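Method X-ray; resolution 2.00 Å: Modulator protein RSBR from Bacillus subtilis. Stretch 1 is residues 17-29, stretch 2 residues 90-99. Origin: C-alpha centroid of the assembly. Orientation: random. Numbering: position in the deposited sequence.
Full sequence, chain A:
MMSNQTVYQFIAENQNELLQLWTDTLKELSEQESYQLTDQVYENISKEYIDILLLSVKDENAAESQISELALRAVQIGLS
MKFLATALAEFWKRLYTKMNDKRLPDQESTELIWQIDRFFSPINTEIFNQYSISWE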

# COMPACT_ATOMS: atom_id res chain seq x y z
N GLU A 17 -18.32 9.02 12.26
CA GLU A 17 -18.57 8.96 10.83
C GLU A 17 -17.59 8.03 10.12
O GLU A 17 -17.95 7.23 9.25
CB GLU A 17 -18.39 10.33 10.13
CG GLU A 17 -19.52 11.29 10.26
CD GLU A 17 -19.64 12.34 9.00
OE1 GLU A 17 -18.74 12.38 8.06
OE2 GLU A 17 -20.70 13.11 8.98
N LEU A 18 -16.29 8.17 10.45
CA LEU A 18 -15.30 7.33 9.82
C LEU A 18 -15.46 5.86 10.17
O LEU A 18 -15.27 5.03 9.35
CB LEU A 18 -13.89 7.84 10.14
CG LEU A 18 -13.60 9.21 9.53
CD1 LEU A 18 -12.15 9.80 9.94
CD2 LEU A 18 -13.61 9.09 7.98
N LEU A 19 -15.80 5.56 11.39
CA LEU A 19 -15.97 4.24 11.87
C LEU A 19 -17.08 3.57 10.97
O LEU A 19 -16.93 2.43 10.59
CB LEU A 19 -16.27 4.19 13.37
CG LEU A 19 -16.88 2.89 14.07
CD1 LEU A 19 -16.02 1.58 14.26
CD2 LEU A 19 -17.45 3.13 15.43
N GLN A 20 -18.18 4.30 10.77
CA GLN A 20 -19.30 3.78 9.95
C GLN A 20 -18.85 3.59 8.51
O GLN A 20 -19.14 2.60 7.89
CB GLN A 20 -20.49 4.76 10.09
CG GLN A 20 -21.70 4.46 9.12
CD GLN A 20 -22.37 3.08 9.36
OE1 GLN A 20 -21.99 2.34 10.31
NE2 GLN A 20 -23.39 2.72 8.46
N LEU A 21 -18.16 4.58 7.96
CA LEU A 21 -17.67 4.50 6.60
C LEU A 21 -16.75 3.27 6.35
O LEU A 21 -16.90 2.56 5.38
CB LEU A 21 -16.90 5.79 6.32
CG LEU A 21 -16.44 6.02 4.91
CD1 LEU A 21 -17.67 6.37 4.01
CD2 LEU A 21 -15.44 7.17 4.86
N TRP A 22 -15.78 3.10 7.22
CA TRP A 22 -14.85 2.02 7.17
C TRP A 22 -15.46 0.67 7.46
O TRP A 22 -15.09 -0.30 6.84
CB TRP A 22 -13.61 2.34 8.03
CG TRP A 22 -12.89 3.47 7.46
CD1 TRP A 22 -13.04 3.99 6.24
CD2 TRP A 22 -11.92 4.30 8.14
NE1 TRP A 22 -12.19 5.06 6.08
CE2 TRP A 22 -11.48 5.25 7.23
CE3 TRP A 22 -11.40 4.31 9.43
CZ2 TRP A 22 -10.53 6.23 7.55
CZ3 TRP A 22 -10.46 5.28 9.74
CH2 TRP A 22 -10.05 6.20 8.80
N THR A 23 -16.43 0.61 8.39
CA THR A 23 -17.15 -0.61 8.66
C THR A 23 -17.91 -1.03 7.40
O THR A 23 -17.90 -2.18 7.00
CB THR A 23 -18.07 -0.44 9.92
OG1 THR A 23 -17.24 -0.19 11.06
CG2 THR A 23 -18.81 -1.79 10.16
N ASP A 24 -18.56 -0.09 6.77
CA ASP A 24 -19.29 -0.35 5.52
C ASP A 24 -18.41 -0.77 4.40
O ASP A 24 -18.79 -1.61 3.60
CB ASP A 24 -20.13 0.88 5.09
CG ASP A 24 -21.29 1.16 6.04
OD1 ASP A 24 -21.66 0.31 6.92
OD2 ASP A 24 -21.79 2.29 5.96
N THR A 25 -17.20 -0.21 4.32
CA THR A 25 -16.22 -0.64 3.29
C THR A 25 -15.84 -2.09 3.51
O THR A 25 -15.86 -2.83 2.57
CB THR A 25 -14.99 0.29 3.39
OG1 THR A 25 -15.40 1.62 3.16
CG2 THR A 25 -13.87 -0.12 2.46
N LEU A 26 -15.55 -2.50 4.76
CA LEU A 26 -15.21 -3.88 5.07
C LEU A 26 -16.32 -4.82 4.70
O LEU A 26 -16.10 -5.85 4.09
CB LEU A 26 -14.86 -4.07 6.55
CG LEU A 26 -13.56 -3.41 6.99
CD1 LEU A 26 -13.43 -3.40 8.43
CD2 LEU A 26 -12.28 -4.11 6.40
N LYS A 27 -17.52 -4.43 5.03
CA LYS A 27 -18.65 -5.25 4.75
C LYS A 27 -18.83 -5.44 3.26
O LYS A 27 -19.07 -6.54 2.78
CB LYS A 27 -19.86 -4.63 5.40
CG LYS A 27 -19.89 -4.79 6.92
CD LYS A 27 -21.07 -3.97 7.54
CE LYS A 27 -22.34 -4.37 6.96
NZ LYS A 27 -23.55 -3.92 7.75
N GLU A 28 -18.71 -4.34 2.51
CA GLU A 28 -18.83 -4.38 1.03
C GLU A 28 -17.81 -5.31 0.45
O GLU A 28 -18.08 -6.13 -0.39
CB GLU A 28 -18.64 -2.94 0.48
CG GLU A 28 -18.73 -2.78 -0.98
CD GLU A 28 -18.36 -1.34 -1.45
OE1 GLU A 28 -18.49 -0.32 -0.67
OE2 GLU A 28 -17.83 -1.25 -2.56
N LEU A 29 -16.59 -5.19 0.94
CA LEU A 29 -15.55 -6.04 0.45
C LEU A 29 -15.73 -7.50 0.82
O LEU A 29 -15.39 -8.40 -0.01
CB LEU A 29 -14.17 -5.54 0.90
CG LEU A 29 -13.71 -4.22 0.32
CD1 LEU A 29 -12.46 -3.73 1.10
CD2 LEU A 29 -13.43 -4.38 -1.13
N GLU A 90 -8.82 1.47 0.26
CA GLU A 90 -10.13 2.07 0.21
C GLU A 90 -10.44 2.96 1.41
O GLU A 90 -11.15 3.95 1.22
CB GLU A 90 -11.26 0.96 0.12
CG GLU A 90 -11.63 0.49 -1.13
CD GLU A 90 -11.87 1.65 -2.15
OE1 GLU A 90 -12.85 2.42 -2.04
OE2 GLU A 90 -10.98 1.78 -3.04
N PHE A 91 -9.94 2.65 2.64
CA PHE A 91 -10.16 3.46 3.80
C PHE A 91 -9.67 4.91 3.53
O PHE A 91 -10.44 5.83 3.75
CB PHE A 91 -9.42 2.93 5.02
CG PHE A 91 -10.08 1.77 5.71
CD1 PHE A 91 -11.18 1.04 5.12
CD2 PHE A 91 -9.60 1.34 6.87
CE1 PHE A 91 -11.72 -0.02 5.74
CE2 PHE A 91 -10.16 0.28 7.53
CZ PHE A 91 -11.23 -0.39 6.95
N TRP A 92 -8.45 5.09 3.02
CA TRP A 92 -7.89 6.45 2.85
C TRP A 92 -8.62 7.18 1.70
O TRP A 92 -8.81 8.41 1.74
CB TRP A 92 -6.34 6.50 2.85
CG TRP A 92 -5.65 6.03 1.62
CD1 TRP A 92 -5.10 4.78 1.36
CD2 TRP A 92 -5.53 6.76 0.40
NE1 TRP A 92 -4.64 4.72 0.09
CE2 TRP A 92 -4.90 5.91 -0.54
CE3 TRP A 92 -5.90 8.05 0.00
CZ2 TRP A 92 -4.64 6.32 -1.87
CZ3 TRP A 92 -5.69 8.44 -1.34
CH2 TRP A 92 -4.99 7.60 -2.22
N LYS A 93 -9.01 6.41 0.69
CA LYS A 93 -9.65 6.97 -0.47
C LYS A 93 -11.04 7.48 -0.18
O LYS A 93 -11.46 8.56 -0.71
CB LYS A 93 -9.70 5.92 -1.59
CG LYS A 93 -8.33 5.62 -2.10
CD LYS A 93 -8.51 4.61 -3.23
CE LYS A 93 -7.34 3.72 -3.39
NZ LYS A 93 -7.83 2.73 -4.42
N ARG A 94 -11.70 6.76 0.73
CA ARG A 94 -12.95 7.19 1.21
C ARG A 94 -12.90 8.38 2.13
O ARG A 94 -13.77 9.23 2.08
CB ARG A 94 -13.71 6.01 1.77
CG ARG A 94 -14.17 5.10 0.59
CD ARG A 94 -15.07 3.93 0.96
NE ARG A 94 -15.02 2.90 -0.11
CZ ARG A 94 -15.90 1.91 -0.29
NH1 ARG A 94 -16.99 1.81 0.48
NH2 ARG A 94 -15.73 1.05 -1.27
N LEU A 95 -11.84 8.48 2.92
CA LEU A 95 -11.58 9.64 3.74
C LEU A 95 -11.25 10.85 2.82
O LEU A 95 -11.71 11.99 3.04
CB LEU A 95 -10.43 9.32 4.71
CG LEU A 95 -9.81 10.59 5.33
CD1 LEU A 95 -10.83 11.08 6.32
CD2 LEU A 95 -8.52 10.38 6.01
N TYR A 96 -10.47 10.61 1.76
CA TYR A 96 -10.25 11.63 0.78
C TYR A 96 -11.56 12.26 0.25
O TYR A 96 -11.73 13.46 0.24
CB TYR A 96 -9.35 11.14 -0.37
CG TYR A 96 -9.42 12.08 -1.54
CD1 TYR A 96 -8.68 13.30 -1.53
CD2 TYR A 96 -10.23 11.80 -2.62
CE1 TYR A 96 -8.74 14.14 -2.58
CE2 TYR A 96 -10.30 12.68 -3.69
CZ TYR A 96 -9.53 13.83 -3.66
OH TYR A 96 -9.57 14.65 -4.72
N THR A 97 -12.48 11.44 -0.18
CA THR A 97 -13.79 11.93 -0.73
C THR A 97 -14.48 12.83 0.34
O THR A 97 -14.91 13.93 0.02
CB THR A 97 -14.64 10.74 -1.09
OG1 THR A 97 -13.95 9.94 -2.05
CG2 THR A 97 -16.01 11.13 -1.71
N LYS A 98 -14.52 12.37 1.62
CA LYS A 98 -15.07 13.15 2.72
C LYS A 98 -14.38 14.48 2.87
O LYS A 98 -15.03 15.54 2.89
CB LYS A 98 -15.02 12.45 4.11
CG LYS A 98 -15.84 11.19 4.26
CD LYS A 98 -17.18 11.30 3.49
CE LYS A 98 -18.25 10.19 3.79
NZ LYS A 98 -19.29 10.38 2.78
N MSE A 99 -13.07 14.44 3.01
CA MSE A 99 -12.30 15.66 3.22
C MSE A 99 -12.31 16.61 2.04
O MSE A 99 -12.32 17.84 2.19
CB MSE A 99 -10.84 15.31 3.55
CG MSE A 99 -10.74 14.70 4.90
SE MSE A 99 -8.84 14.52 5.48
CE MSE A 99 -8.45 16.56 5.81
O HOH W 1 -18.34 3.20 2.90

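Both stretches are helical throughout, each a segment of a longer helix, with backbone hydrogen bonds running from the amides of residues 21-29 and 94-99 to the carbonyls four residues earlier. Their axes approach to 9.9 Å and their N-to-C directions differ by 134°, so the helices run roughly against each other at a marked slant. The backbones draw nearest at Trp 22 and Phe 91, whose CA atoms lie 6.0 Å apart. The contact buries 677 Å², both sides summed.

There the two aromatic rings form an offset stack, with planes 9° apart and 4.2 Å between the centroids of the Phe 91 ring and the five-membered ring of Trp 22. The CB of each residue also sits over the other's ring, 3.8 Å from the same centroids, a reciprocal CH-pi arrangement. Flat side chains suit this place because they fill the narrow gap with broad apolar faces. Trp 22 adds a polar contact: its NE1 donates a weak hydrogen bond to Phe 91 O at 3.0 Å, giving the indole nitrogen a partner in a buried setting.

Aliphatic groups extend the packing. Leu 26 CG meets the edge of the Phe 91 ring, 3.8 Å from CZ, while Leu 18 CD2 lies 3.8 Å from Leu 95 CD1; all three leucines are buried, which suits their wholly apolar side chains. Leu 21 CD2 packs 3.7 Å from Arg 94 CB, and its CD1 lies 3.9 Å from Lys 98 CE, so the methylenes of long charged side chains also serve as apolar surface.

Arg 94 reaches across with its guanidinium to form a salt bridge with exposed Glu 28, NH1 to OE1 at 2.8 Å. Within its own helix, Arg 94 NE donates to Glu 90 OE1 at 2.9 Å, in a salt bridge, so the guanidinium is held by a carboxylate of each helix. Thr 25 fits beneath one guanidinium face, small and two-sided: its OG1 donates to Leu 21 O at 2.8 Å, leaving its methyl, CG2, to pack 3.7 Å from Glu 90 CB and against the Phe 91 ring edge. Water 1 links Leu 21 O, at 2.9 Å from its oxygen, to Arg 94 NH1, at 3.1 Å.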